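Local coordinates for Serine/threonine/tyrosine-interacting protein (Homo sapiens, PDB 2R0B), which is a catalytically inactive phosphatase that anchors ERK1/ERK2 in the nucleus and binds the F-box of FBXW7, keeping it out of the SCF ubiquitin ligase, at residues 8-11 and 12-15; 106-109 and 110-114. All coordinates share one frame; numbering follows the deposited sequence.

Interaction 1. Residues 8-11 and 12-15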
ATOM      1  N   GLU A   8       5.302  -7.212  -7.277  1.00 18.68           N
ATOM      2  CA  GLU A   8       4.006  -7.866  -7.107  1.00 18.41           C
ATOM      3  C   GLU A   8       3.990  -8.691  -5.837  1.00 18.46           C
ATOM      4  O   GLU A   8       4.783  -9.624  -5.663  1.00 19.16           O
ATOM      5  CB  GLU A   8       3.604  -8.737  -8.314  1.00 18.92           C
ATOM      6  CG  GLU A   8       2.079  -8.982  -8.379  1.00 18.28           C
ATOM      7  CD  GLU A   8       1.560  -9.549  -9.722  1.00 21.63           C
ATOM      8  OE1 GLU A   8       2.339  -9.695 -10.693  1.00 26.17           O
ATOM      9  OE2 GLU A   8       0.347  -9.860  -9.811  1.00 23.57           O
ATOM     10  N   ILE A   9       3.073  -8.353  -4.943  1.00 16.80           N
ATOM     11  CA  ILE A   9       3.020  -8.988  -3.637  1.00 17.04           C
ATOM     12  C   ILE A   9       2.042 -10.155  -3.661  1.00 17.21           C
ATOM     13  O   ILE A   9       2.290 -11.238  -3.096  1.00 18.35           O
ATOM     14  CB  ILE A   9       2.589  -7.982  -2.566  1.00 15.61           C
ATOM     15  CG1 ILE A   9       3.585  -6.796  -2.481  1.00 15.48           C
ATOM     16  CG2 ILE A   9       2.430  -8.671  -1.214  1.00 17.74           C
ATOM     17  CD1 ILE A   9       5.049  -7.204  -2.252  1.00 14.35           C
ATOM     18  N   LEU A  10       0.897  -9.913  -4.280  1.00 16.90           N
ATOM     19  CA  LEU A  10      -0.059 -10.972  -4.513  1.00 17.93           C
ATOM     20  C   LEU A  10      -0.730 -10.658  -5.839  1.00 17.47           C
ATOM     21  O   LEU A  10      -0.546  -9.584  -6.381  1.00 16.36           O
ATOM     22  CB  LEU A  10      -1.055 -11.129  -3.357  1.00 19.15           C
ATOM     23  CG  LEU A  10      -2.005 -10.018  -2.913  1.00 20.39           C
ATOM     24  CD1 LEU A  10      -3.369 -10.124  -3.578  1.00 24.86           C
ATOM     25  CD2 LEU A  10      -2.165 -10.021  -1.402  1.00 23.18           C
ATOM     26  N   PRO A  11      -1.468 -11.617  -6.399  1.00 17.35           N
ATOM     27  CA  PRO A  11      -1.976 -11.332  -7.742  1.00 17.36           C
ATOM     28  C   PRO A  11      -2.698  -9.986  -7.875  1.00 16.62           C
ATOM     29  O   PRO A  11      -3.742  -9.760  -7.251  1.00 17.94           O
ATOM     30  CB  PRO A  11      -2.896 -12.506  -8.014  1.00 17.70           C
ATOM     31  CG  PRO A  11      -2.340 -13.609  -7.204  1.00 18.24           C
ATOM     32  CD  PRO A  11      -1.838 -12.971  -5.932  1.00 18.04           C
ATOM     33  N   GLY A  12      -2.135  -9.091  -8.692  1.00 16.24           N
ATOM     34  CA  GLY A  12      -2.776  -7.806  -8.932  1.00 15.35           C
ATOM     35  C   GLY A  12      -2.516  -6.707  -7.903  1.00 15.39           C
ATOM     36  O   GLY A  12      -3.057  -5.604  -8.040  1.00 16.31           O
ATOM     37  N   LEU A  13      -1.688  -6.971  -6.904  1.00 14.84           N
ATOM     38  CA  LEU A  13      -1.405  -5.949  -5.868  1.00 14.07           C
ATOM     39  C   LEU A  13       0.091  -5.769  -5.763  1.00 14.50           C
ATOM     40  O   LEU A  13       0.802  -6.709  -5.428  1.00 15.48           O
ATOM     41  CB  LEU A  13      -1.996  -6.353  -4.513  1.00 14.26           C
ATOM     42  CG  LEU A  13      -1.736  -5.441  -3.316  1.00 14.78           C
ATOM     43  CD1 LEU A  13      -2.403  -4.091  -3.525  1.00 15.39           C
ATOM     44  CD2 LEU A  13      -2.201  -6.076  -1.999  1.00 14.64           C
ATOM     45  N   PHE A  14       0.558  -4.559  -6.059  1.00 14.49           N
ATOM     46  CA  PHE A  14       1.965  -4.235  -6.113  1.00 14.50           C
ATOM     47  C   PHE A  14       2.304  -3.239  -5.010  1.00 14.92           C
ATOM     48  O   PHE A  14       1.451  -2.437  -4.607  1.00 14.77           O
ATOM     49  CB  PHE A  14       2.321  -3.583  -7.463  1.00 15.39           C
ATOM     50  CG  PHE A  14       2.113  -4.475  -8.662  1.00 14.52           C
ATOM     51  CD1 PHE A  14       3.216  -4.989  -9.345  1.00 14.88           C
ATOM     52  CD2 PHE A  14       0.835  -4.767  -9.132  1.00 16.32           C
ATOM     53  CE1 PHE A  14       3.048  -5.789 -10.476  1.00 15.74           C
ATOM     54  CE2 PHE A  14       0.657  -5.582 -10.277  1.00 17.67           C
ATOM     55  CZ  PHE A  14       1.772  -6.102 -10.926  1.00 15.24           C
ATOM     56  N   LEU A  15       3.553  -3.286  -4.550  1.00 14.37           N
ATOM     57  CA  LEU A  15       4.028  -2.419  -3.465  1.00 14.29           C
ATOM     58  C   LEU A  15       5.347  -1.806  -3.877  1.00 14.10           C
ATOM     59  O   LEU A  15       6.249  -2.513  -4.326  1.00 15.02           O
ATOM     60  CB  LEU A  15       4.218  -3.241  -2.181  1.00 13.27           C
ATOM     61  CG  LEU A  15       4.904  -2.577  -0.968  1.00 15.20           C
ATOM     62  CD1 LEU A  15       4.142  -1.382  -0.407  1.00 16.79           C
ATOM     63  CD2 LEU A  15       5.209  -3.596   0.141  1.00 15.22           C
TER
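E8 lies along one face of the F14 ring and ends on the backbone of G12. Its CB sits 3.7 Å from F14 CE1, near the rim. CG stands over the same face in a CH-pi contact, 4.0 Å from the ring centroid and almost on the ring normal; CG is anti to the backbone N (chi1 -159°), and from there the chain runs out extended toward the turn. The carboxylate then stacks on the ring, the two planes 22° apart, with OE1 3.6 Å from F14 CZ. OE2 receives the N-H of G12, 2.8 Å from N to OE2 and almost straight, on its anti side and a little out of the carboxylate plane. The stack and this bond together probably limit the carboxylate's rotation.

The backbone here is a tight antiparallel hairpin, strands 7-10 and 13-16, at the edge of the phosphatase domain's central sheet. L10 to L13 form a type II turn closed by L13 N to L10 O; G12 takes the turn's positive phi (84°), a conformation glycine readily adopts. At the entrance to the turn, I9 and L10 both face L13 in a classic beta bulge: L13 O accepts I9 N at 2.8 Å and, more weakly, L10 N at 3.4 Å.

On the face away from E8 and F14, the L10 and L13 side chains meet methyl to methyl, CD2 to CD2 at 4.0 Å. The bulge turns I9 toward the partner strand, and its CG1 packs 3.6 Å from CB of L15. The carbonyl O of I9 is hydrogen-bonded by Y126 OH of helix 120-130, while H32 meets the F14 ring at a steep angle.

Interaction 2. Residues 106-109 and 110-114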
ATOM      1  N   ALA A 106       2.483  -1.336   5.631  1.00 12.70           N
ATOM      2  CA  ALA A 106       1.411  -1.616   6.592  1.00 12.67           C
ATOM      3  C   ALA A 106       0.038  -1.744   5.909  1.00 12.90           C
ATOM      4  O   ALA A 106      -0.764  -2.623   6.248  1.00 13.16           O
ATOM      5  CB  ALA A 106       1.370  -0.558   7.705  1.00 12.85           C
ATOM      6  N   PHE A 107      -0.253  -0.863   4.950  1.00 13.01           N
ATOM      7  CA  PHE A 107      -1.510  -0.935   4.224  1.00 13.77           C
ATOM      8  C   PHE A 107      -1.647  -2.232   3.398  1.00 13.67           C
ATOM      9  O   PHE A 107      -2.742  -2.798   3.315  1.00 14.01           O
ATOM     10  CB  PHE A 107      -1.725   0.336   3.375  1.00 14.15           C
ATOM     11  CG  PHE A 107      -2.302   1.469   4.169  1.00 13.05           C
ATOM     12  CD1 PHE A 107      -3.670   1.507   4.444  1.00 15.34           C
ATOM     13  CD2 PHE A 107      -1.464   2.439   4.739  1.00 15.25           C
ATOM     14  CE1 PHE A 107      -4.202   2.539   5.221  1.00 15.74           C
ATOM     15  CE2 PHE A 107      -1.986   3.456   5.527  1.00 15.64           C
ATOM     16  CZ  PHE A 107      -3.361   3.510   5.762  1.00 16.06           C
ATOM     17  N   VAL A 108      -0.528  -2.732   2.859  1.00 13.54           N
ATOM     18  CA  VAL A 108      -0.595  -3.978   2.064  1.00 13.88           C
ATOM     19  C   VAL A 108      -0.805  -5.158   3.014  1.00 13.65           C
ATOM     20  O   VAL A 108      -1.557  -6.114   2.708  1.00 14.66           O
ATOM     21  CB  VAL A 108       0.657  -4.136   1.168  1.00 13.84           C
ATOM     22  CG1 VAL A 108       0.812  -5.570   0.683  1.00 13.41           C
ATOM     23  CG2 VAL A 108       0.591  -3.147  -0.044  1.00 14.63           C
ATOM     24  N   ILE A 109      -0.169  -5.074   4.183  1.00 12.62           N
ATOM     25  CA  ILE A 109      -0.310  -6.124   5.211  1.00 13.46           C
ATOM     26  C   ILE A 109      -1.742  -6.185   5.732  1.00 13.95           C
ATOM     27  O   ILE A 109      -2.271  -7.263   5.965  1.00 14.33           O
ATOM     28  CB  ILE A 109       0.756  -5.994   6.339  1.00 12.82           C
ATOM     29  CG1 ILE A 109       2.139  -6.395   5.759  1.00 13.66           C
ATOM     30  CG2 ILE A 109       0.361  -6.847   7.597  1.00 13.49           C
ATOM     31  CD1 ILE A 109       3.392  -5.870   6.501  1.00 13.92           C
ATOM     32  N   ALA A 110      -2.375  -5.033   5.925  1.00 13.85           N
ATOM     33  CA  ALA A 110      -3.741  -5.033   6.431  1.00 13.00           C
ATOM     34  C   ALA A 110      -4.669  -5.760   5.460  1.00 13.72           C
ATOM     35  O   ALA A 110      -5.506  -6.561   5.875  1.00 12.58           O
ATOM     36  CB  ALA A 110      -4.224  -3.604   6.642  1.00 14.16           C
ATOM     37  N   TYR A 111      -4.482  -5.481   4.167  1.00 11.96           N
ATOM     38  CA  TYR A 111      -5.277  -6.099   3.125  1.00 13.53           C
ATOM     39  C   TYR A 111      -5.065  -7.610   3.169  1.00 12.77           C
ATOM     40  O   TYR A 111      -6.032  -8.372   3.092  1.00 13.17           O
ATOM     41  CB  TYR A 111      -4.946  -5.515   1.733  1.00 13.37           C
ATOM     42  CG  TYR A 111      -5.753  -6.191   0.656  1.00 13.72           C
ATOM     43  CD1 TYR A 111      -7.083  -5.820   0.406  1.00 13.45           C
ATOM     44  CD2 TYR A 111      -5.228  -7.278  -0.033  1.00 15.16           C
ATOM     45  CE1 TYR A 111      -7.842  -6.480  -0.562  1.00 13.11           C
ATOM     46  CE2 TYR A 111      -5.978  -7.951  -0.991  1.00 14.97           C
ATOM     47  CZ  TYR A 111      -7.268  -7.545  -1.253  1.00 14.62           C
ATOM     48  OH  TYR A 111      -7.972  -8.265  -2.185  1.00 17.43           O
ATOM     49  N   ILE A 112      -3.811  -8.030   3.322  1.00 13.32           N
ATOM     50  CA  ILE A 112      -3.482  -9.476   3.295  1.00 13.96           C
ATOM     51  C   ILE A 112      -4.028 -10.210   4.511  1.00 14.03           C
ATOM     52  O   ILE A 112      -4.615 -11.300   4.387  1.00 14.91           O
ATOM     53  CB  ILE A 112      -1.966  -9.710   3.188  1.00 14.44           C
ATOM     54  CG1 ILE A 112      -1.485  -9.302   1.815  1.00 15.60           C
ATOM     55  CG2 ILE A 112      -1.616 -11.218   3.508  1.00 16.35           C
ATOM     56  CD1 ILE A 112       0.028  -9.162   1.710  1.00 15.36           C
ATOM     57  N   MET A 113      -3.892  -9.593   5.685  1.00 13.48           N
ATOM     58  CA  MET A 113      -4.428 -10.180   6.915  1.00 12.94           C
ATOM     59  C   MET A 113      -5.931 -10.466   6.836  1.00 14.71           C
ATOM     60  O   MET A 113      -6.388 -11.596   7.112  1.00 15.33           O
ATOM     61  CB  MET A 113      -4.123  -9.267   8.122  1.00 12.93           C
ATOM     62  CG  MET A 113      -2.634  -9.227   8.502  1.00 12.57           C
ATOM     63  SD  MET A 113      -2.270  -8.031   9.817  1.00  8.99           S
ATOM     64  CE  MET A 113      -3.337  -8.664  11.144  1.00 14.88           C
ATOM     65  N   GLU A 114      -6.700  -9.451   6.448  1.00 14.88           N
ATOM     66  CA  GLU A 114      -8.138  -9.596   6.391  1.00 15.41           C
ATOM     67  C   GLU A 114      -8.616 -10.532   5.287  1.00 15.39           C
ATOM     68  O   GLU A 114      -9.522 -11.346   5.503  1.00 16.39           O
ATOM     69  CB  GLU A 114      -8.799  -8.237   6.235  1.00 15.70           C
ATOM     70  CG  GLU A 114     -10.284  -8.338   6.409  1.00 17.43           C
ATOM     71  CD  GLU A 114     -10.954  -7.020   6.629  1.00 19.67           C
ATOM     72  OE1 GLU A 114     -10.330  -5.946   6.390  1.00 19.37           O
ATOM     73  OE2 GLU A 114     -12.134  -7.073   7.041  1.00 22.46           O
TER
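The carbonyl oxygen of I109 accepts the N-H of M113 at 2.9 Å from O to N, nearly straight and close to the C=O direction, and the M113 side chain starts out alongside the same oxygen. M113 CG, beside its own backbone N (chi1 -70°), comes within 3.2 Å of I109 O. The chain then bends at chi3 (59°), and SD packs 3.6 Å from CG2 of I109, so the thioether lies against the branch methyl of the residue one turn earlier.

The same i to i+4 spacing recurs one residue back. I112 N bonds to V108 O at 3.0 Å, and I112 CG1 comes within 3.3 Å of that oxygen. Beyond it, CD1 of I112 meets CG1 of V108 at 3.8 Å, the two side chains passing at a slant. A110 N to A106 O at 2.9 Å is another sound rung of the ladder; Y111 N to F107 O, 3.3 Å between N and O, is a weak one.

These are the middle turns of helix 103-116, which is packed on several flanks. F107 meets the ring of F76 edge-to-face, and Y111 rests on I83 and L87, both residues being directed at helix 76-88. A110 touches L144 of helix 138-152, and I112 and M113 both touch A123 of helix 120-130.

Across the segments the side chains meet through hydrocarbon and sulfur alone, while the polar atoms that bond are main-chain ones, spent within the helix. Aliphatic groups beside the V108 and I109 carbonyl oxygens probably keep water from those two bonds, as suits a helix buried among its neighbours.

Overall arrangement
Interaction 1 comes first along the chain, in the hairpin of strands 7-10 and 13-16; interaction 2 follows much later, within helix 103-116. Their centres are about 12 Å apart, yet they touch: L10 CD2 lies 3.4 Å from I112 CG1, L13 CD2 is 3.8 Å from Y111 CD2, and I9 CG2 packs on both I112 and V108. The hairpin thus lays its apolar side on the helix, and helix 120-130 touches both through V127, which meets I9, L15 and I112. Both contacts belong to the dual-specificity phosphatase fold, in which helices pack against a central sheet, a scaffold this pseudophosphatase keeps although it is catalytically inactive.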